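Local coordinates for hypothetical protein (Giardia lamblia, PDB 3I3F) that is of unknown function but belongs to the YjgF-like (endoribonuclease L-PSP) family, forms a trimer and binds pentanoic acid in a pocket between subunits, at residues 18-23 against 72-77; 24-29 against 43-48. One frame throughout, in Å; residues are numbered along the deposited sequence. Where two conformers were deposited one is given.

Contact 1 (18-23 against 72-77); sequences LVCPDV and LEYANS
The ring of Y74 is the bump of this contact. It stands out from the last turn of helix 56-74 and lies flat against the 18-23 chain. Its CG is anti to the backbone N (chi1 -171°), which swings the ring off the helix and toward the loop. The hollow that takes it is made by L18, V19, C20 and P21. C20 is the floor. Its CA sits over the middle of one ring face, 3.7 Å from the Y74 centroid and 13° off the normal, a clear CH-pi contact. The SG of C20, anti to its own backbone N, lies 4.5 Å from the same centroid in an oblique sulfur-aromatic contact. C20 CB, which links CA and SG, lies 3.8 Å from Y74 CG. P21 crosses the ring at about a right angle, with its CD 3.5 Å from Y74 CE1. L18 borders the ring on another side, where its CB lies near the ring plane at the edge.

A second, smaller fit lies beside the ring. L18 CD2 packs 4.1 Å from A75 CA and also touches A75 CB. I32 of strand 32-35 touches L18, Y74 and A75, so this corner packs on the sheet.

The chain turns sharply on both sides. C20 to V23 form a type I turn. A Schellman motif ends the helix, with S77 N bonded to L72 O and N76, at positive phi, as the C-prime residue.

Polar groups meet at the hydroxyl end. Water 1 lies in the ring plane, accepts from V19 N at 2.9 Å and is also bonded to Y74 OH. Y74 thus gives one ring face to C20, while its hydroxyl reaches the loop backbone through water.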
loop_
_atom_site.group_PDB
_atom_site.type_symbol
_atom_site.label_atom_id
_atom_site.label_comp_id
_atom_site.label_asym_id
_atom_site.label_seq_id
_atom_site.Cartn_x
_atom_site.Cartn_y
_atom_site.Cartn_z
ATOM N N LEU A 18 -1.449 -17.909 -7.815
ATOM C CA LEU A 18 -2.013 -19.103 -7.198
ATOM C C LEU A 18 -3.415 -18.819 -6.680
ATOM O O LEU A 18 -3.754 -17.674 -6.369
ATOM C CB LEU A 18 -1.136 -19.560 -6.027
ATOM C CG LEU A 18 0.198 -20.256 -6.313
ATOM C CD1 LEU A 18 1.120 -19.407 -7.166
ATOM C CD2 LEU A 18 0.883 -20.618 -5.002
ATOM N N VAL A 19 -4.222 -19.872 -6.590
ATOM C CA VAL A 19 -5.525 -19.804 -5.942
ATOM C C VAL A 19 -5.650 -20.969 -4.971
ATOM O O VAL A 19 -5.651 -22.132 -5.381
ATOM C CB VAL A 19 -6.685 -19.858 -6.958
ATOM C CG1 VAL A 19 -8.030 -19.763 -6.238
ATOM C CG2 VAL A 19 -6.551 -18.742 -7.981
ATOM N N CYS A 20 -5.728 -20.654 -3.682
ATOM C CA CYS A 20 -5.999 -21.657 -2.667
ATOM C C CYS A 20 -7.466 -22.063 -2.779
ATOM O O CYS A 20 -8.351 -21.217 -2.638
ATOM C CB CYS A 20 -5.718 -21.096 -1.275
ATOM S SG CYS A 20 -6.116 -22.234 0.058
ATOM N N PRO A 21 -7.735 -23.356 -3.038
ATOM C CA PRO A 21 -9.123 -23.778 -3.235
ATOM C C PRO A 21 -10.028 -23.670 -1.998
ATOM O O PRO A 21 -11.245 -23.759 -2.145
ATOM C CB PRO A 21 -8.992 -25.240 -3.684
ATOM C CG PRO A 21 -7.674 -25.682 -3.205
ATOM C CD PRO A 21 -6.789 -24.477 -3.192
ATOM N N ASP A 22 -9.442 -23.475 -0.812
ATOM C CA ASP A 22 -10.217 -23.366 0.428
ATOM C C ASP A 22 -10.471 -21.908 0.824
ATOM O O ASP A 22 -11.010 -21.636 1.899
ATOM C CB ASP A 22 -9.507 -24.102 1.570
ATOM C CG ASP A 22 -10.417 -24.346 2.765
ATOM O OD1 ASP A 22 -11.649 -24.433 2.574
ATOM O OD2 ASP A 22 -9.901 -24.445 3.899
ATOM N N VAL A 23 -10.089 -20.969 -0.042
ATOM C CA VAL A 23 -10.310 -19.547 0.216
ATOM C C VAL A 23 -11.045 -18.911 -0.962
ATOM O O VAL A 23 -10.730 -19.184 -2.124
ATOM C CB VAL A 23 -8.979 -18.803 0.477
ATOM C CG1 VAL A 23 -9.225 -17.315 0.718
ATOM C CG2 VAL A 23 -8.248 -19.424 1.664
ATOM N N LEU A 72 -1.299 -18.024 2.621
ATOM C CA LEU A 72 0.145 -18.009 2.838
ATOM C C LEU A 72 0.723 -19.419 2.962
ATOM O O LEU A 72 1.766 -19.711 2.382
ATOM C CB LEU A 72 0.510 -17.168 4.067
ATOM C CG LEU A 72 0.292 -15.661 3.903
ATOM C CD1 LEU A 72 0.574 -14.927 5.203
ATOM C CD2 LEU A 72 1.161 -15.109 2.783
ATOM N N GLU A 73 0.047 -20.294 3.699
ATOM C CA GLU A 73 0.523 -21.673 3.854
ATOM C C GLU A 73 0.481 -22.430 2.523
ATOM O O GLU A 73 1.389 -23.202 2.212
ATOM C CB GLU A 73 -0.260 -22.398 4.953
ATOM C CG GLU A 73 0.104 -21.880 6.346
ATOM C CD GLU A 73 -0.679 -22.527 7.475
ATOM O OE1 GLU A 73 -1.471 -23.456 7.216
ATOM O OE2 GLU A 73 -0.497 -22.096 8.635
ATOM N N TYR A 74 -0.557 -22.172 1.733
ATOM C CA TYR A 74 -0.686 -22.725 0.385
ATOM C C TYR A 74 0.481 -22.287 -0.510
ATOM O O TYR A 74 0.937 -23.050 -1.367
ATOM C CB TYR A 74 -2.024 -22.269 -0.208
ATOM C CG TYR A 74 -2.427 -22.906 -1.519
ATOM C CD1 TYR A 74 -2.892 -24.218 -1.568
ATOM C CD2 TYR A 74 -2.381 -22.182 -2.708
ATOM C CE1 TYR A 74 -3.285 -24.795 -2.769
ATOM C CE2 TYR A 74 -2.767 -22.750 -3.912
ATOM C CZ TYR A 74 -3.217 -24.057 -3.937
ATOM O OH TYR A 74 -3.601 -24.619 -5.133
ATOM N N ALA A 75 0.971 -21.068 -0.284
ATOM C CA ALA A 75 2.078 -20.494 -1.058
ATOM C C ALA A 75 3.458 -20.720 -0.419
ATOM O O ALA A 75 4.403 -19.992 -0.722
ATOM C CB ALA A 75 1.836 -18.997 -1.259
ATOM N N ASN A 76 3.573 -21.726 0.450
ATOM C CA ASN A 76 4.836 -22.062 1.123
ATOM C C ASN A 76 5.348 -20.931 2.022
ATOM O O ASN A 76 6.544 -20.645 2.079
ATOM C CB ASN A 76 5.904 -22.489 0.101
ATOM C CG ASN A 76 7.016 -23.330 0.721
ATOM O OD1 ASN A 76 6.801 -24.047 1.700
ATOM N ND2 ASN A 76 8.210 -23.246 0.145
ATOM N N SER A 77 4.413 -20.302 2.730
ATOM C CA SER A 77 4.706 -19.227 3.669
ATOM C C SER A 77 3.878 -19.460 4.935
ATOM O O SER A 77 3.504 -20.593 5.237
ATOM C CB SER A 77 4.381 -17.871 3.025
ATOM O OG SER A 77 4.815 -16.786 3.827
HETATM O O HOH W 1 -3.329 -22.525 -7.380
#

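Contact 2 (24-29 against 43-48); sequences VKFENV and GSVGID. With LEA (pentanoic acid), chain F.
Neither segment is regular helix or strand: 24-29 ends in a type I turn from F26 to V29, and 43-48 carries an inverse gamma turn centred on G46. F26 and V24 share the bridging about equally. F26 CG is anti to the carbonyl carbon (chi1 -53°), and the ring tip reaches the other loop. There CZ meets V45 CG2 obliquely at 3.7 Å and I47 CD1 at the ring edge at 3.9 Å. V24 crosses I47 obliquely, CG2 to CG2, and its CB lies 3.7 Å from D48 O. Water 2 joins V24 N to I47 O.

The pentanoic acid lies alongside. Its tail carbon C6 is 3.5 Å from F26 CE2, and C3 is 3.5 Å from V29 CG2. The G43 backbone lies against C5, with G43 O at 3.2 Å. K25 NZ, probably charged, bonds to F26 O and V29 O from above the carbonyl planes; F26 O also takes V29 N.

The ligand's polar end is hydrogen-bonded by Q126 and by R118 of the second subunit. The two loops thus supply a wall for the alkyl chain, apolar but for the G43 carbonyl, while the carboxyl end, probably ionised, meets a charge from across the interface.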
loop_
_atom_site.group_PDB
_atom_site.type_symbol
_atom_site.label_atom_id
_atom_site.label_comp_id
_atom_site.label_asym_id
_atom_site.label_seq_id
_atom_site.Cartn_x
_atom_site.Cartn_y
_atom_site.Cartn_z
ATOM N N VAL A 24 -12.027 -18.067 -0.653
ATOM C CA VAL A 24 -12.812 -17.374 -1.671
ATOM C C VAL A 24 -11.915 -16.636 -2.672
ATOM O O VAL A 24 -10.899 -16.040 -2.302
ATOM C CB VAL A 24 -13.824 -16.385 -1.030
ATOM C CG1 VAL A 24 -13.106 -15.254 -0.297
ATOM C CG2 VAL A 24 -14.776 -15.828 -2.079
ATOM N N LYS A 25 -12.303 -16.704 -3.942
ATOM C CA LYS A 25 -11.570 -16.085 -5.039
ATOM C C LYS A 25 -12.504 -15.093 -5.728
ATOM O O LYS A 25 -13.632 -15.442 -6.072
ATOM C CB LYS A 25 -11.106 -17.169 -6.021
ATOM C CG LYS A 25 -10.453 -16.660 -7.305
ATOM C CD LYS A 25 -9.156 -15.927 -7.028
ATOM C CE LYS A 25 -8.450 -15.530 -8.316
ATOM N NZ LYS A 25 -9.196 -14.493 -9.081
ATOM N N PHE A 26 -12.036 -13.860 -5.908
ATOM C CA PHE A 26 -12.828 -12.811 -6.553
ATOM C C PHE A 26 -12.358 -12.607 -7.990
ATOM O O PHE A 26 -11.156 -12.600 -8.260
ATOM C CB PHE A 26 -12.733 -11.504 -5.761
ATOM C CG PHE A 26 -13.077 -11.654 -4.304
ATOM C CD1 PHE A 26 -14.377 -11.942 -3.913
ATOM C CD2 PHE A 26 -12.101 -11.518 -3.325
ATOM C CE1 PHE A 26 -14.700 -12.090 -2.566
ATOM C CE2 PHE A 26 -12.414 -11.663 -1.979
ATOM C CZ PHE A 26 -13.715 -11.949 -1.601
ATOM N N GLU A 27 -13.316 -12.432 -8.902
ATOM C CA GLU A 27 -13.050 -12.352 -10.345
ATOM C C GLU A 27 -11.939 -11.377 -10.725
ATOM O O GLU A 27 -11.084 -11.698 -11.551
ATOM C CB GLU A 27 -14.326 -11.956 -11.101
ATOM C CG GLU A 27 -14.128 -11.833 -12.618
ATOM C CD GLU A 27 -15.399 -11.491 -13.377
ATOM O OE1 GLU A 27 -16.328 -10.912 -12.780
ATOM O OE2 GLU A 27 -15.457 -11.794 -14.587
ATOM N N ASN A 28 -11.969 -10.185 -10.137
ATOM C CA ASN A 28 -11.047 -9.111 -10.518
ATOM C C ASN A 28 -9.716 -9.141 -9.774
ATOM O O ASN A 28 -8.830 -8.340 -10.071
ATOM C CB ASN A 28 -11.698 -7.746 -10.276
ATOM C CG ASN A 28 -13.009 -7.574 -11.020
ATOM O OD1 ASN A 28 -13.155 -8.018 -12.160
ATOM N ND2 ASN A 28 -13.968 -6.917 -10.378
ATOM N N VAL A 29 -9.575 -10.061 -8.822
ATOM C CA VAL A 29 -8.529 -9.975 -7.810
ATOM C C VAL A 29 -7.633 -11.208 -7.783
ATOM O O VAL A 29 -8.088 -12.314 -7.486
ATOM C CB VAL A 29 -9.159 -9.795 -6.410
ATOM C CG1 VAL A 29 -8.084 -9.569 -5.350
ATOM C CG2 VAL A 29 -10.159 -8.648 -6.419
ATOM N N GLY A 43 -6.516 -8.341 -1.745
ATOM C CA GLY A 43 -7.297 -7.936 -0.580
ATOM C C GLY A 43 -8.028 -9.108 0.046
ATOM O O GLY A 43 -8.605 -9.936 -0.665
ATOM N N SER A 44 -7.972 -9.191 1.374
ATOM C CA SER A 44 -8.642 -10.249 2.124
ATOM C C SER A 44 -9.769 -9.658 2.958
ATOM O O SER A 44 -9.604 -8.607 3.581
ATOM C CB SER A 44 -7.649 -10.973 3.031
ATOM O OG SER A 44 -6.646 -11.619 2.266
ATOM N N VAL A 45 -10.908 -10.342 2.966
ATOM C CA VAL A 45 -12.097 -9.886 3.671
ATOM C C VAL A 45 -12.763 -11.071 4.363
ATOM O O VAL A 45 -12.374 -12.223 4.148
ATOM C CB VAL A 45 -13.082 -9.198 2.700
ATOM C CG1 VAL A 45 -12.450 -7.934 2.116
ATOM C CG2 VAL A 45 -13.503 -10.158 1.592
ATOM N N GLY A 46 -13.765 -10.783 5.189
ATOM C CA GLY A 46 -14.382 -11.796 6.045
ATOM C C GLY A 46 -15.438 -12.652 5.371
ATOM O O GLY A 46 -16.528 -12.838 5.912
ATOM N N ILE A 47 -15.104 -13.184 4.197
ATOM C CA ILE A 47 -15.999 -14.034 3.418
ATOM C C ILE A 47 -15.419 -15.444 3.393
ATOM O O ILE A 47 -14.226 -15.622 3.136
ATOM C CB ILE A 47 -16.151 -13.492 1.980
ATOM C CG1 ILE A 47 -16.826 -12.116 2.010
ATOM C CG2 ILE A 47 -16.953 -14.463 1.115
ATOM C CD1 ILE A 47 -16.863 -11.411 0.671
ATOM N N ASP A 48 -16.255 -16.443 3.674
ATOM C CA ASP A 48 -15.796 -17.835 3.707
ATOM C C ASP A 48 -15.837 -18.447 2.304
ATOM O O ASP A 48 -16.247 -17.786 1.348
ATOM C CB ASP A 48 -16.582 -18.669 4.739
ATOM C CG ASP A 48 -18.069 -18.775 4.429
ATOM O OD1 ASP A 48 -18.462 -18.707 3.248
ATOM O OD2 ASP A 48 -18.849 -18.939 5.393
HETATM C C2 LEA F . -11.160 -5.519 -5.094
HETATM O O2 LEA F . -9.958 -5.250 -5.311
HETATM C C3 LEA F . -11.540 -6.548 -4.052
HETATM C C4 LEA F . -10.330 -7.031 -3.252
HETATM C C5 LEA F . -10.678 -8.079 -2.196
HETATM C C6 LEA F . -12.159 -8.184 -1.897
HETATM O O1 LEA F . -12.089 -4.969 -5.720
HETATM O O HOH W 2 -12.734 -17.795 2.109
#

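How the contacts relate
Both contacts use the long loop between strands 16-18 and 32-35, and contact 2 is nested inside the chain loop closed by contact 1. Their centres are 13 Å apart, and V19 CG2 packs on K25 CE where they touch. Both are partly buried. Contact 1 is the more superficial: it joins the loop to the end of helix 56-74 and meets no other chain of the assembly. Contact 2 has no exposed residue among those that touch. It joins two loops and borders the second subunit. Both are mainly apolar and each has a bridging water, but contact 1 centres on one tyrosine face, with CH-pi and oblique sulfur contacts, while contact 2 adds a bound ligand.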